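Local coordinates for periplasmic binding protein (Veillonella parvula, PDB 4OVK) that probably captures a solute outside the cytoplasmic membrane and hands it to an ABC transporter for uptake, at residues K170-L175 and D299-Y304; N177-L182 and L295-T300; T285-K290 and D308-F313. One frame throughout, in Å; residues are numbered along the deposited sequence.

Interaction 1 of 3, residues K170-L175 and D299-Y304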
ATOM      1  N   LYS A 170       1.662 -16.014 -16.028  1.00 24.10           N
ATOM      2  CA  LYS A 170       2.507 -16.957 -15.297  1.00 22.79           C
ATOM      3  C   LYS A 170       1.663 -18.016 -14.585  1.00 21.12           C
ATOM      4  O   LYS A 170       2.074 -19.170 -14.473  1.00 24.52           O
ATOM      5  CB  LYS A 170       3.414 -16.230 -14.306  1.00 23.91           C
ATOM      6  CG  LYS A 170       4.501 -15.398 -14.962  1.00 26.86           C
ATOM      7  CD  LYS A 170       5.559 -16.255 -15.636  1.00 30.51           C
ATOM      8  CE  LYS A 170       6.634 -15.383 -16.266  1.00 32.57           C
ATOM      9  NZ  LYS A 170       7.731 -16.203 -16.837  1.00 34.78           N
ATOM     10  N   ASN A 171       0.491 -17.620 -14.102  1.00 20.70           N
ATOM     11  CA  ASN A 171      -0.473 -18.555 -13.528  1.00 22.87           C
ATOM     12  C   ASN A 171       0.125 -19.480 -12.460  1.00 22.07           C
ATOM     13  O   ASN A 171      -0.120 -20.691 -12.462  1.00 22.83           O
ATOM     14  CB  ASN A 171      -1.118 -19.377 -14.652  1.00 25.02           C
ATOM     15  CG  ASN A 171      -2.406 -20.059 -14.222  1.00 26.67           C
ATOM     16  OD1 ASN A 171      -3.071 -19.635 -13.278  1.00 36.38           O
ATOM     17  ND2 ASN A 171      -2.754 -21.127 -14.909  1.00 31.55           N
ATOM     18  N   ALA A 172       0.873 -18.887 -11.529  1.00 25.05           N
ATOM     19  CA  ALA A 172       1.576 -19.642 -10.481  1.00 23.45           C
ATOM     20  C   ALA A 172       0.627 -20.336  -9.505  1.00 20.64           C
ATOM     21  O   ALA A 172       1.020 -21.271  -8.832  1.00 20.47           O
ATOM     22  CB  ALA A 172       2.525 -18.722  -9.719  1.00 26.67           C
ATOM     23  N   SER A 173      -0.627 -19.885  -9.423  1.00 22.26           N
ATOM     24  CA  SER A 173      -1.583 -20.516  -8.514  1.00 24.41           C
ATOM     25  C   SER A 173      -1.916 -21.934  -8.945  1.00 24.57           C
ATOM     26  O   SER A 173      -2.431 -22.719  -8.151  1.00 26.80           O
ATOM     27  CB  SER A 173      -2.867 -19.694  -8.410  1.00 26.01           C
ATOM     28  OG  SER A 173      -3.465 -19.556  -9.673  1.00 29.40           O
ATOM     29  N   ALA A 174      -1.622 -22.262 -10.205  1.00 24.42           N
ATOM     30  CA  ALA A 174      -1.901 -23.580 -10.742  1.00 25.03           C
ATOM     31  C   ALA A 174      -0.784 -24.591 -10.448  1.00 22.44           C
ATOM     32  O   ALA A 174      -0.962 -25.782 -10.680  1.00 25.99           O
ATOM     33  CB  ALA A 174      -2.134 -23.482 -12.247  1.00 27.16           C
ATOM     34  N   LEU A 175       0.354 -24.133  -9.934  1.00 22.76           N
ATOM     35  CA  LEU A 175       1.480 -25.033  -9.685  1.00 23.71           C
ATOM     36  C   LEU A 175       1.171 -26.013  -8.558  1.00 24.77           C
ATOM     37  O   LEU A 175       0.433 -25.701  -7.620  1.00 26.40           O
ATOM     38  CB  LEU A 175       2.759 -24.258  -9.345  1.00 25.17           C
ATOM     39  CG  LEU A 175       3.359 -23.376 -10.444  1.00 29.52           C
ATOM     40  CD1 LEU A 175       4.406 -22.425  -9.863  1.00 28.98           C
ATOM     41  CD2 LEU A 175       3.949 -24.212 -11.573  1.00 29.43           C
ATOM     42  N   ASP A 299      11.770 -19.823  -9.549  1.00 23.79           N
ATOM     43  CA  ASP A 299      11.991 -20.476 -10.836  1.00 27.69           C
ATOM     44  C   ASP A 299      10.975 -20.032 -11.893  1.00 25.60           C
ATOM     45  O   ASP A 299      11.283 -20.039 -13.080  1.00 29.80           O
ATOM     46  CB  ASP A 299      11.996 -22.011 -10.686  1.00 33.28           C
ATOM     47  CG  ASP A 299      13.232 -22.533  -9.941  1.00 41.89           C
ATOM     48  OD1 ASP A 299      14.166 -21.743  -9.678  1.00 42.16           O
ATOM     49  OD2 ASP A 299      13.279 -23.749  -9.633  1.00 47.95           O
ATOM     50  N   THR A 300       9.778 -19.650 -11.450  1.00 20.99           N
ATOM     51  CA  THR A 300       8.739 -19.109 -12.320  1.00 21.05           C
ATOM     52  C   THR A 300       8.990 -17.620 -12.613  1.00 19.14           C
ATOM     53  O   THR A 300       8.934 -17.170 -13.766  1.00 22.26           O
ATOM     54  CB  THR A 300       7.357 -19.284 -11.651  1.00 19.06           C
ATOM     55  OG1 THR A 300       7.067 -20.685 -11.509  1.00 25.09           O
ATOM     56  CG2 THR A 300       6.249 -18.616 -12.462  1.00 20.49           C
ATOM     57  N   PHE A 301       9.275 -16.860 -11.563  1.00 18.97           N
ATOM     58  CA  PHE A 301       9.411 -15.410 -11.679  1.00 17.07           C
ATOM     59  C   PHE A 301      10.889 -15.028 -11.852  1.00 18.07           C
ATOM     60  O   PHE A 301      11.482 -14.340 -11.028  1.00 19.50           O
ATOM     61  CB  PHE A 301       8.765 -14.758 -10.461  1.00 16.04           C
ATOM     62  CG  PHE A 301       7.287 -15.052 -10.349  1.00 16.94           C
ATOM     63  CD1 PHE A 301       6.401 -14.551 -11.291  1.00 17.08           C
ATOM     64  CD2 PHE A 301       6.791 -15.862  -9.338  1.00 15.47           C
ATOM     65  CE1 PHE A 301       5.049 -14.819 -11.204  1.00 17.20           C
ATOM     66  CE2 PHE A 301       5.437 -16.141  -9.253  1.00 15.90           C
ATOM     67  CZ  PHE A 301       4.566 -15.622 -10.187  1.00 17.13           C
ATOM     68  N   ASN A 302      11.470 -15.478 -12.956  1.00 22.37           N
ATOM     69  CA  ASN A 302      12.917 -15.377 -13.171  1.00 23.09           C
ATOM     70  C   ASN A 302      13.297 -14.494 -14.344  1.00 22.59           C
ATOM     71  O   ASN A 302      14.414 -14.595 -14.861  1.00 25.53           O
ATOM     72  CB  ASN A 302      13.501 -16.777 -13.410  1.00 27.71           C
ATOM     73  CG  ASN A 302      12.927 -17.442 -14.653  1.00 32.48           C
ATOM     74  OD1 ASN A 302      12.001 -16.923 -15.288  1.00 33.14           O
ATOM     75  ND2 ASN A 302      13.477 -18.584 -15.012  1.00 36.55           N
ATOM     76  N   ASP A 303      12.381 -13.634 -14.771  1.00 20.97           N
ATOM     77  CA  ASP A 303      12.585 -12.842 -15.983  1.00 20.88           C
ATOM     78  C   ASP A 303      12.462 -11.338 -15.732  1.00 19.85           C
ATOM     79  O   ASP A 303      12.172 -10.560 -16.652  1.00 20.99           O
ATOM     80  CB  ASP A 303      11.636 -13.318 -17.088  1.00 23.85           C
ATOM     81  CG  ASP A 303      10.196 -13.410 -16.631  1.00 24.62           C
ATOM     82  OD1 ASP A 303       9.872 -12.945 -15.522  1.00 27.74           O
ATOM     83  OD2 ASP A 303       9.379 -13.962 -17.387  1.00 28.65           O
ATOM     84  N   TYR A 304      12.710 -10.945 -14.482  1.00 16.27           N
ATOM     85  CA  TYR A 304      12.848  -9.545 -14.092  1.00 15.97           C
ATOM     86  C   TYR A 304      13.844  -9.408 -12.953  1.00 14.45           C
ATOM     87  O   TYR A 304      14.135 -10.377 -12.231  1.00 17.00           O
ATOM     88  CB  TYR A 304      11.507  -8.930 -13.676  1.00 16.85           C
ATOM     89  CG  TYR A 304      10.830  -9.613 -12.518  1.00 16.73           C
ATOM     90  CD1 TYR A 304      11.148  -9.290 -11.200  1.00 17.45           C
ATOM     91  CD2 TYR A 304       9.854 -10.584 -12.732  1.00 17.40           C
ATOM     92  CE1 TYR A 304      10.528  -9.924 -10.133  1.00 15.78           C
ATOM     93  CE2 TYR A 304       9.218 -11.209 -11.670  1.00 16.82           C
ATOM     94  CZ  TYR A 304       9.558 -10.878 -10.372  1.00 17.46           C
ATOM     95  OH  TYR A 304       8.917 -11.496  -9.319  1.00 17.83           O
TER
HETATM   96  O   HOH W   1       8.469 -18.727 -16.053  1.00 43.11           O
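Lys170 and Asp303 meet tip to tip in a salt bridge, Lys170 NZ lying 2.8 Å from Asp303 OD2. The ammonium approaches from above the carboxylate, 42° out of its plane. The other carboxylate oxygen, OD1, is hydrogen-bonded to Tyr166 OH, so both branches of Asp303 are tied to the last turns of helix 150-170. Lys170 NZ has two further acceptors. A water 2.7 Å from Lys170 NZ accepts a hydrogen bond from it and donates in turn to Thr300 O, while the direct bond from Lys170 NZ to Thr300 O, at 3.4 Å, is weak. That carbonyl opens an inverse gamma turn centred on Phe301.

Helix 150-170 is probably the long helix that joins the two lobes in binding proteins of this kind. Lys170 closes it, and the chain then turns through the 3-10 segment 172-174 on its way to strand 180-184 of the second lobe.

The apolar half of the contact gathers round Phe301. Lys170 CB and Ala172 CB both come in obliquely, the first 3.8 Å from Phe301 CE1 and the second 3.7 Å from Phe301 CZ. Thr300 CG2 sits over the centre of one face of the ring and also slides past the aliphatic part of Lys170, 4.0 Å from Lys170 CD. The Lys170 chain is bent at chi2 (-69°), which places CD beside this methyl. At the margin, Leu175 CD1 packs 3.6 Å from Thr300 OG1. Phe167, also of helix 150-170, meets the Phe301 ring with the planes at about 45°.

Interaction 2 of 3, residues N177-L182 and L295-T300; sequences NKPKVL and LIQPDT
Pro179 lays the outer edge of its ring on the end of helix 285-296: Pro179 CG is 3.5 Å from Ile296 O and 4.0 Å from the Ile296 CG2 methyl. The two branches of Ile296 divide the work. While CG2 meets the proline, the CG1-CD1 branch reaches Val181, with 4.0 Å between Ile296 CD1 and Val181 CG2.

Gln297, the first residue to leave the helix, is bent at chi2 (-72°), which turns CD toward Pro179; Gln297 NE2 lies 3.5 Å from Pro179 CD. That nitrogen is held by Gly206 O and donates to a water at 3.0 Å from Gln297 NE2. The water may link on to Asn177, but that side chain has two conformers and the bridge is tentative.

An alanine in place of Pro179 lacks CG and CD and would probably leave a gap against Ile296 O, the Ile296 CG2 methyl and the Gln297 amide nitrogen.

Strand 180-184 runs parallel between strands 208-209 and 233-236, with Pro179 bonded through its backbone to Glu208. Ile296 also touches Ile233, so the helix end rests on this sheet.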
ATOM      1  N   ASN A 177       2.420 -28.538  -5.297  0.70 33.40           N
ATOM      2  CA  ASN A 177       3.373 -28.470  -4.162  0.70 40.40           C
ATOM      3  C   ASN A 177       3.855 -27.050  -3.757  0.70 38.03           C
ATOM      4  O   ASN A 177       5.039 -26.818  -3.503  0.70 35.48           O
ATOM      5  CB  ASN A 177       4.562 -29.436  -4.384  0.70 47.62           C
ATOM      6  CG  ASN A 177       5.443 -29.049  -5.570  0.70 48.42           C
ATOM      7  OD1 ASN A 177       6.017 -27.957  -5.604  0.70 43.65           O
ATOM      8  ND2 ASN A 177       5.560 -29.954  -6.545  0.70 53.84           N
ATOM      9  N   LYS A 178       2.921 -26.117  -3.646  1.00 30.74           N
ATOM     10  CA  LYS A 178       3.256 -24.722  -3.331  1.00 27.21           C
ATOM     11  C   LYS A 178       3.772 -24.547  -1.895  1.00 23.53           C
ATOM     12  O   LYS A 178       3.296 -25.231  -0.994  1.00 25.77           O
ATOM     13  CB  LYS A 178       2.009 -23.869  -3.526  1.00 28.56           C
ATOM     14  CG  LYS A 178       1.424 -23.931  -4.930  1.00 29.53           C
ATOM     15  CD  LYS A 178       0.174 -23.073  -5.041  1.00 35.61           C
ATOM     16  CE  LYS A 178      -0.983 -23.823  -5.658  1.00 37.03           C
ATOM     17  NZ  LYS A 178      -2.202 -22.981  -5.586  1.00 44.85           N
ATOM     18  N   PRO A 179       4.743 -23.630  -1.669  1.00 24.29           N
ATOM     19  CA  PRO A 179       5.177 -23.361  -0.292  1.00 24.97           C
ATOM     20  C   PRO A 179       4.035 -22.782   0.537  1.00 23.44           C
ATOM     21  O   PRO A 179       3.245 -21.991   0.015  1.00 23.00           O
ATOM     22  CB  PRO A 179       6.288 -22.308  -0.447  1.00 26.21           C
ATOM     23  CG  PRO A 179       6.674 -22.335  -1.878  1.00 28.70           C
ATOM     24  CD  PRO A 179       5.473 -22.806  -2.648  1.00 28.03           C
ATOM     25  N   LYS A 180       3.946 -23.190   1.802  1.00 21.73           N
ATOM     26  CA  LYS A 180       2.942 -22.660   2.717  1.00 20.49           C
ATOM     27  C   LYS A 180       3.440 -21.358   3.344  1.00 19.44           C
ATOM     28  O   LYS A 180       4.510 -21.323   3.955  1.00 19.09           O
ATOM     29  CB  LYS A 180       2.618 -23.679   3.800  1.00 25.00           C
ATOM     30  CG  LYS A 180       1.408 -23.301   4.640  1.00 28.94           C
ATOM     31  CD  LYS A 180       1.091 -24.345   5.703  1.00 34.46           C
ATOM     32  CE  LYS A 180       0.733 -25.694   5.103  1.00 34.51           C
ATOM     33  NZ  LYS A 180       0.103 -26.558   6.132  1.00 35.44           N
ATOM     34  N   VAL A 181       2.647 -20.298   3.191  1.00 18.16           N
ATOM     35  CA  VAL A 181       3.059 -18.941   3.563  1.00 16.70           C
ATOM     36  C   VAL A 181       2.111 -18.371   4.602  1.00 18.44           C
ATOM     37  O   VAL A 181       0.880 -18.436   4.429  1.00 19.78           O
ATOM     38  CB  VAL A 181       3.076 -17.982   2.346  1.00 17.01           C
ATOM     39  CG1 VAL A 181       3.628 -16.619   2.743  1.00 17.31           C
ATOM     40  CG2 VAL A 181       3.870 -18.575   1.180  1.00 17.58           C
ATOM     41  N   LEU A 182       2.698 -17.816   5.667  1.00 16.17           N
ATOM     42  CA  LEU A 182       1.968 -17.139   6.742  1.00 17.75           C
ATOM     43  C   LEU A 182       2.317 -15.651   6.689  1.00 18.76           C
ATOM     44  O   LEU A 182       3.501 -15.285   6.663  1.00 17.66           O
ATOM     45  CB  LEU A 182       2.393 -17.691   8.099  1.00 18.85           C
ATOM     46  CG  LEU A 182       1.654 -17.092   9.303  1.00 20.86           C
ATOM     47  CD1 LEU A 182       0.189 -17.504   9.275  1.00 25.66           C
ATOM     48  CD2 LEU A 182       2.318 -17.527  10.596  1.00 23.78           C
ATOM     49  N   LEU A 295      10.340 -14.601  -3.835  1.00 16.29           N
ATOM     50  CA  LEU A 295      10.469 -15.367  -2.599  1.00 18.08           C
ATOM     51  C   LEU A 295       9.812 -16.729  -2.740  1.00 18.12           C
ATOM     52  O   LEU A 295      10.362 -17.724  -2.321  1.00 20.89           O
ATOM     53  CB  LEU A 295       9.820 -14.651  -1.411  1.00 20.90           C
ATOM     54  CG  LEU A 295      10.485 -13.391  -0.873  1.00 25.07           C
ATOM     55  CD1 LEU A 295       9.667 -12.865   0.304  1.00 29.85           C
ATOM     56  CD2 LEU A 295      11.921 -13.673  -0.486  1.00 28.48           C
ATOM     57  N   ILE A 296       8.624 -16.764  -3.336  1.00 17.08           N
ATOM     58  CA  ILE A 296       7.777 -17.956  -3.266  1.00 18.12           C
ATOM     59  C   ILE A 296       8.043 -18.934  -4.427  1.00 18.90           C
ATOM     60  O   ILE A 296       8.198 -20.143  -4.194  1.00 22.81           O
ATOM     61  CB  ILE A 296       6.292 -17.547  -3.174  1.00 18.19           C
ATOM     62  CG1 ILE A 296       6.079 -16.693  -1.910  1.00 18.18           C
ATOM     63  CG2 ILE A 296       5.403 -18.786  -3.184  1.00 18.99           C
ATOM     64  CD1 ILE A 296       4.723 -16.024  -1.795  1.00 20.14           C
ATOM     65  N   GLN A 297       8.104 -18.417  -5.656  1.00 19.49           N
ATOM     66  CA  GLN A 297       8.357 -19.234  -6.849  1.00 18.13           C
ATOM     67  C   GLN A 297       9.439 -18.609  -7.723  1.00 17.54           C
ATOM     68  O   GLN A 297       9.157 -18.169  -8.837  1.00 19.33           O
ATOM     69  CB  GLN A 297       7.081 -19.392  -7.683  1.00 19.01           C
ATOM     70  CG  GLN A 297       5.944 -20.094  -6.971  1.00 18.60           C
ATOM     71  CD  GLN A 297       6.160 -21.586  -6.778  1.00 20.40           C
ATOM     72  OE1 GLN A 297       7.133 -22.184  -7.266  1.00 21.61           O
ATOM     73  NE2 GLN A 297       5.226 -22.205  -6.082  1.00 22.49           N
ATOM     74  N   PRO A 298      10.682 -18.568  -7.231  1.00 19.04           N
ATOM     75  CA  PRO A 298      11.745 -17.919  -7.992  1.00 20.34           C
ATOM     76  C   PRO A 298      12.015 -18.524  -9.376  1.00 22.29           C
ATOM     77  O   PRO A 298      12.455 -17.805 -10.271  1.00 23.52           O
ATOM     78  CB  PRO A 298      12.978 -18.076  -7.084  1.00 22.23           C
ATOM     79  CG  PRO A 298      12.665 -19.232  -6.210  1.00 23.72           C
ATOM     80  CD  PRO A 298      11.186 -19.153  -5.976  1.00 22.08           C
ATOM     81  N   ASP A 299      11.770 -19.823  -9.549  1.00 23.79           N
ATOM     82  CA  ASP A 299      11.991 -20.476 -10.836  1.00 27.69           C
ATOM     83  C   ASP A 299      10.975 -20.032 -11.893  1.00 25.60           C
ATOM     84  O   ASP A 299      11.283 -20.039 -13.080  1.00 29.80           O
ATOM     85  CB  ASP A 299      11.996 -22.011 -10.686  1.00 33.28           C
ATOM     86  CG  ASP A 299      13.232 -22.533  -9.941  1.00 41.89           C
ATOM     87  OD1 ASP A 299      14.166 -21.743  -9.678  1.00 42.16           O
ATOM     88  OD2 ASP A 299      13.279 -23.749  -9.633  1.00 47.95           O
ATOM     89  N   THR A 300       9.778 -19.650 -11.450  1.00 20.99           N
ATOM     90  CA  THR A 300       8.739 -19.109 -12.320  1.00 21.05           C
ATOM     91  C   THR A 300       8.990 -17.620 -12.613  1.00 19.14           C
ATOM     92  O   THR A 300       8.934 -17.170 -13.766  1.00 22.26           O
ATOM     93  CB  THR A 300       7.357 -19.284 -11.651  1.00 19.06           C
ATOM     94  OG1 THR A 300       7.067 -20.685 -11.509  1.00 25.09           O
ATOM     95  CG2 THR A 300       6.249 -18.616 -12.462  1.00 20.49           C
TER
HETATM   96  O   HOH W   2       5.204 -25.182  -5.909  1.00 33.94           O

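Interaction 3 of 3, residues T285-K290 and D308-F313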
ATOM      1  N   THR A 285       2.017  -1.500  -5.570  1.00 13.26           N
ATOM      2  CA  THR A 285       1.643  -2.918  -5.434  1.00 13.04           C
ATOM      3  C   THR A 285       2.314  -3.867  -6.448  1.00 13.00           C
ATOM      4  O   THR A 285       2.736  -4.960  -6.057  1.00 13.70           O
ATOM      5  CB  THR A 285       0.119  -3.115  -5.434  1.00 16.62           C
ATOM      6  OG1 THR A 285      -0.431  -2.512  -4.257  1.00 17.27           O
ATOM      7  CG2 THR A 285      -0.253  -4.599  -5.451  1.00 18.32           C
ATOM      8  N   PRO A 286       2.439  -3.466  -7.721  1.00 12.97           N
ATOM      9  CA  PRO A 286       3.149  -4.371  -8.644  1.00 13.33           C
ATOM     10  C   PRO A 286       4.582  -4.727  -8.212  1.00 13.03           C
ATOM     11  O   PRO A 286       5.066  -5.828  -8.525  1.00 12.59           O
ATOM     12  CB  PRO A 286       3.158  -3.588  -9.961  1.00 14.26           C
ATOM     13  CG  PRO A 286       1.949  -2.754  -9.893  1.00 16.02           C
ATOM     14  CD  PRO A 286       1.823  -2.334  -8.450  1.00 14.23           C
ATOM     15  N   LEU A 287       5.253  -3.813  -7.516  1.00 11.74           N
ATOM     16  CA  LEU A 287       6.602  -4.079  -7.004  1.00 11.51           C
ATOM     17  C   LEU A 287       6.561  -5.079  -5.839  1.00 11.71           C
ATOM     18  O   LEU A 287       7.419  -5.967  -5.719  1.00 13.42           O
ATOM     19  CB  LEU A 287       7.295  -2.777  -6.595  1.00 10.34           C
ATOM     20  CG  LEU A 287       7.495  -1.810  -7.765  1.00 12.12           C
ATOM     21  CD1 LEU A 287       7.811  -0.426  -7.257  1.00 13.92           C
ATOM     22  CD2 LEU A 287       8.581  -2.288  -8.746  1.00 13.10           C
HETATM   23  N   MSE A 288       5.538  -4.963  -5.001  1.00 11.63           N
HETATM   24  CA  MSE A 288       5.319  -5.932  -3.932  1.00 10.96           C
HETATM   25  C   MSE A 288       5.075  -7.315  -4.498  1.00 10.87           C
HETATM   26  O   MSE A 288       5.600  -8.293  -3.984  1.00 13.77           O
HETATM   27  CB  MSE A 288       4.147  -5.486  -3.076  1.00 12.39           C
HETATM   28  CG  MSE A 288       3.742  -6.524  -2.038  1.00 13.06           C
HETATM   29 SE   MSE A 288       5.212  -6.986  -0.809  1.00 16.72          SE
HETATM   30  CE  MSE A 288       4.093  -7.436   0.743  1.00 19.55           C
HETATM   31  N   MSE A 289       4.297  -7.407  -5.573  1.00 12.39           N
HETATM   32  CA  MSE A 289       4.001  -8.703  -6.196  1.00 13.19           C
HETATM   33  C   MSE A 289       5.273  -9.335  -6.739  1.00 13.47           C
HETATM   34  O   MSE A 289       5.504 -10.551  -6.619  1.00 13.24           O
HETATM   35  CB  MSE A 289       2.980  -8.516  -7.316  1.00 16.84           C
HETATM   36  CG  MSE A 289       1.662  -8.055  -6.749  1.00 24.29           C
HETATM   37 SE   MSE A 289       0.692  -9.602  -6.054  0.75 39.72          SE
HETATM   38  CE  MSE A 289      -0.922  -9.072  -7.054  1.00 46.81           C
ATOM     39  N   LYS A 290       6.135  -8.501  -7.297  1.00 12.23           N
ATOM     40  CA  LYS A 290       7.419  -8.967  -7.802  1.00 12.91           C
ATOM     41  C   LYS A 290       8.351  -9.481  -6.704  1.00 13.21           C
ATOM     42  O   LYS A 290       8.994 -10.518  -6.886  1.00 14.31           O
ATOM     43  CB  LYS A 290       8.083  -7.898  -8.651  1.00 14.27           C
ATOM     44  CG  LYS A 290       7.475  -7.860 -10.046  1.00 16.77           C
ATOM     45  CD  LYS A 290       8.071  -6.805 -10.949  1.00 22.85           C
ATOM     46  CE  LYS A 290       7.710  -7.147 -12.392  1.00 26.35           C
ATOM     47  NZ  LYS A 290       8.250  -6.194 -13.398  1.00 27.58           N
ATOM     48  N   ASP A 308      16.048  -3.192 -10.496  1.00 15.07           N
ATOM     49  CA  ASP A 308      15.947  -2.380 -11.708  1.00 15.89           C
ATOM     50  C   ASP A 308      14.539  -1.836 -11.892  1.00 14.20           C
ATOM     51  O   ASP A 308      14.362  -0.690 -12.279  1.00 15.27           O
ATOM     52  CB  ASP A 308      16.344  -3.182 -12.955  1.00 17.10           C
ATOM     53  CG  ASP A 308      17.794  -3.601 -12.948  1.00 21.39           C
ATOM     54  OD1 ASP A 308      18.583  -3.046 -12.164  1.00 24.97           O
ATOM     55  OD2 ASP A 308      18.159  -4.496 -13.745  1.00 26.34           O
ATOM     56  N   ASP A 309      13.540  -2.667 -11.640  1.00 13.01           N
ATOM     57  CA  ASP A 309      12.158  -2.259 -11.826  1.00 12.43           C
ATOM     58  C   ASP A 309      11.789  -1.188 -10.789  1.00 11.24           C
ATOM     59  O   ASP A 309      11.066  -0.244 -11.106  1.00 10.51           O
ATOM     60  CB  ASP A 309      11.206  -3.444 -11.702  1.00 13.61           C
ATOM     61  CG  ASP A 309      11.401  -4.474 -12.798  1.00 17.35           C
ATOM     62  OD1 ASP A 309      12.132  -4.221 -13.796  1.00 19.00           O
ATOM     63  OD2 ASP A 309      10.810  -5.565 -12.649  1.00 22.99           O
ATOM     64  N   LEU A 310      12.302  -1.335  -9.563  1.00 11.02           N
ATOM     65  CA  LEU A 310      12.095  -0.326  -8.516  1.00 10.30           C
ATOM     66  C   LEU A 310      12.739   1.006  -8.933  1.00 11.22           C
ATOM     67  O   LEU A 310      12.096   2.047  -8.857  1.00 11.95           O
ATOM     68  CB  LEU A 310      12.674  -0.840  -7.192  1.00 11.23           C
ATOM     69  CG  LEU A 310      12.600   0.055  -5.970  1.00 11.91           C
ATOM     70  CD1 LEU A 310      11.154   0.301  -5.568  1.00 12.29           C
ATOM     71  CD2 LEU A 310      13.375  -0.519  -4.805  1.00 13.99           C
ATOM     72  N   LYS A 311      14.000   0.969  -9.383  0.70 10.97           N
ATOM     73  CA  LYS A 311      14.673   2.187  -9.833  0.70 11.36           C
ATOM     74  C   LYS A 311      13.923   2.846 -10.987  0.70 11.02           C
ATOM     75  O   LYS A 311      13.749   4.072 -11.002  0.70 12.88           O
ATOM     76  CB  LYS A 311      16.109   1.912 -10.245  0.70 12.53           C
ATOM     77  CG  LYS A 311      16.990   1.562  -9.057  0.70 14.64           C
ATOM     78  CD  LYS A 311      18.326   0.990  -9.489  0.70 19.31           C
ATOM     79  CE  LYS A 311      19.204   2.064 -10.082  0.70 20.93           C
ATOM     80  NZ  LYS A 311      20.593   1.563 -10.224  0.70 28.87           N
ATOM     81  N   GLN A 312      13.487   2.032 -11.945  1.00 10.61           N
ATOM     82  CA  GLN A 312      12.753   2.536 -13.102  1.00 12.37           C
ATOM     83  C   GLN A 312      11.467   3.233 -12.668  1.00 13.00           C
ATOM     84  O   GLN A 312      11.172   4.325 -13.166  1.00 11.76           O
ATOM     85  CB  GLN A 312      12.431   1.413 -14.080  1.00 16.58           C
ATOM     86  CG  GLN A 312      11.639   1.848 -15.296  1.00 22.12           C
ATOM     87  CD  GLN A 312      11.174   0.658 -16.125  1.00 32.71           C
ATOM     88  OE1 GLN A 312      10.260  -0.082 -15.738  1.00 44.75           O
ATOM     89  NE2 GLN A 312      11.796   0.473 -17.265  1.00 41.13           N
ATOM     90  N   PHE A 313      10.727   2.605 -11.761  1.00 11.52           N
ATOM     91  CA  PHE A 313       9.458   3.166 -11.272  1.00 10.66           C
ATOM     92  C   PHE A 313       9.683   4.537 -10.601  1.00  9.60           C
ATOM     93  O   PHE A 313       9.014   5.518 -10.941  1.00  9.43           O
ATOM     94  CB  PHE A 313       8.791   2.197 -10.309  1.00 10.87           C
ATOM     95  CG  PHE A 313       7.385   2.587  -9.925  1.00 10.99           C
ATOM     96  CD1 PHE A 313       7.153   3.516  -8.918  1.00 10.74           C
ATOM     97  CD2 PHE A 313       6.300   2.018 -10.569  1.00 10.84           C
ATOM     98  CE1 PHE A 313       5.853   3.852  -8.552  1.00 11.81           C
ATOM     99  CE2 PHE A 313       5.010   2.368 -10.225  1.00 11.92           C
ATOM    100  CZ  PHE A 313       4.791   3.296  -9.226  1.00 13.25           C
TER
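Leu287 points toward the facing helix and forks between its residues, with each methyl taking a different set of partners. Its CD1 goes to the apolar side chains. Leu287 CD1 is 3.8 Å from Leu310 CD1, the two leucines crossing at about a right angle, and 4.0 Å from Phe313 CG, where it lies over one face of the aromatic ring. Leucine and phenylalanine side chains cross at a slant; Phe313 CG stands anti to the backbone N (chi1 -171°), which puts the base of the ring where the methyl can cover it. The second methyl, CD2, settles against the backbone instead, 3.9 Å from Leu310 N, and also brushes Asp309 CB.

One turn further along, the chemistry becomes polar. Lys290 is extended beyond CG and crosses Asp309 at about a right angle, ending in a salt bridge of 2.7 Å between Lys290 NZ and Asp309 OD2. The nitrogen stands above the carboxylate, 52° out of its plane. The same oxygen, Asp309 OD2, also lies against the lysine methylenes, 3.5 Å from Lys290 CD. Lys290 NZ makes another hydrogen bond, to a triethylene glycol that probably came from the crystallisation liquor.

Other helices cover the apolar group. Tyr159 of helix 150-170 touches Leu287 and meets Phe313 edge to face, and Leu310 packs onto Ile327, Ile330 and Leu331 of helix 324-331.

The axes of the segments 285-290 and 308-313 run at 173° to one another and come within 10.6 Å. Helices 285-296 and 306-318, successive in the chain and joined by the loop between them, thus form an antiparallel helical hairpin, packed beside the long helix that probably connects the lobes of the binding protein.

How the interactions relate
Interaction 3 is the buried one, its centre about 13 Å from the centre of the chain, whereas interactions 1 and 2 are partly buried, their centres at about 23 and 22 Å. Helix 285-296 takes part in two of them: its start pairs with helix 306-318 in interaction 3, and its last turn meets the sheet in interaction 2. The loop that follows supplies one side of interaction 1 and shares Asp299 and Thr300 with interaction 2. Interactions 1 and 3 each combine a lysine-aspartate salt bridge with apolar packing; interaction 2 has no direct hydrogen bond across its segments. Leu175 packs on Gln297 between interactions 1 and 2, and Tyr304 OH bonds to Lys290 O between 1 and 3.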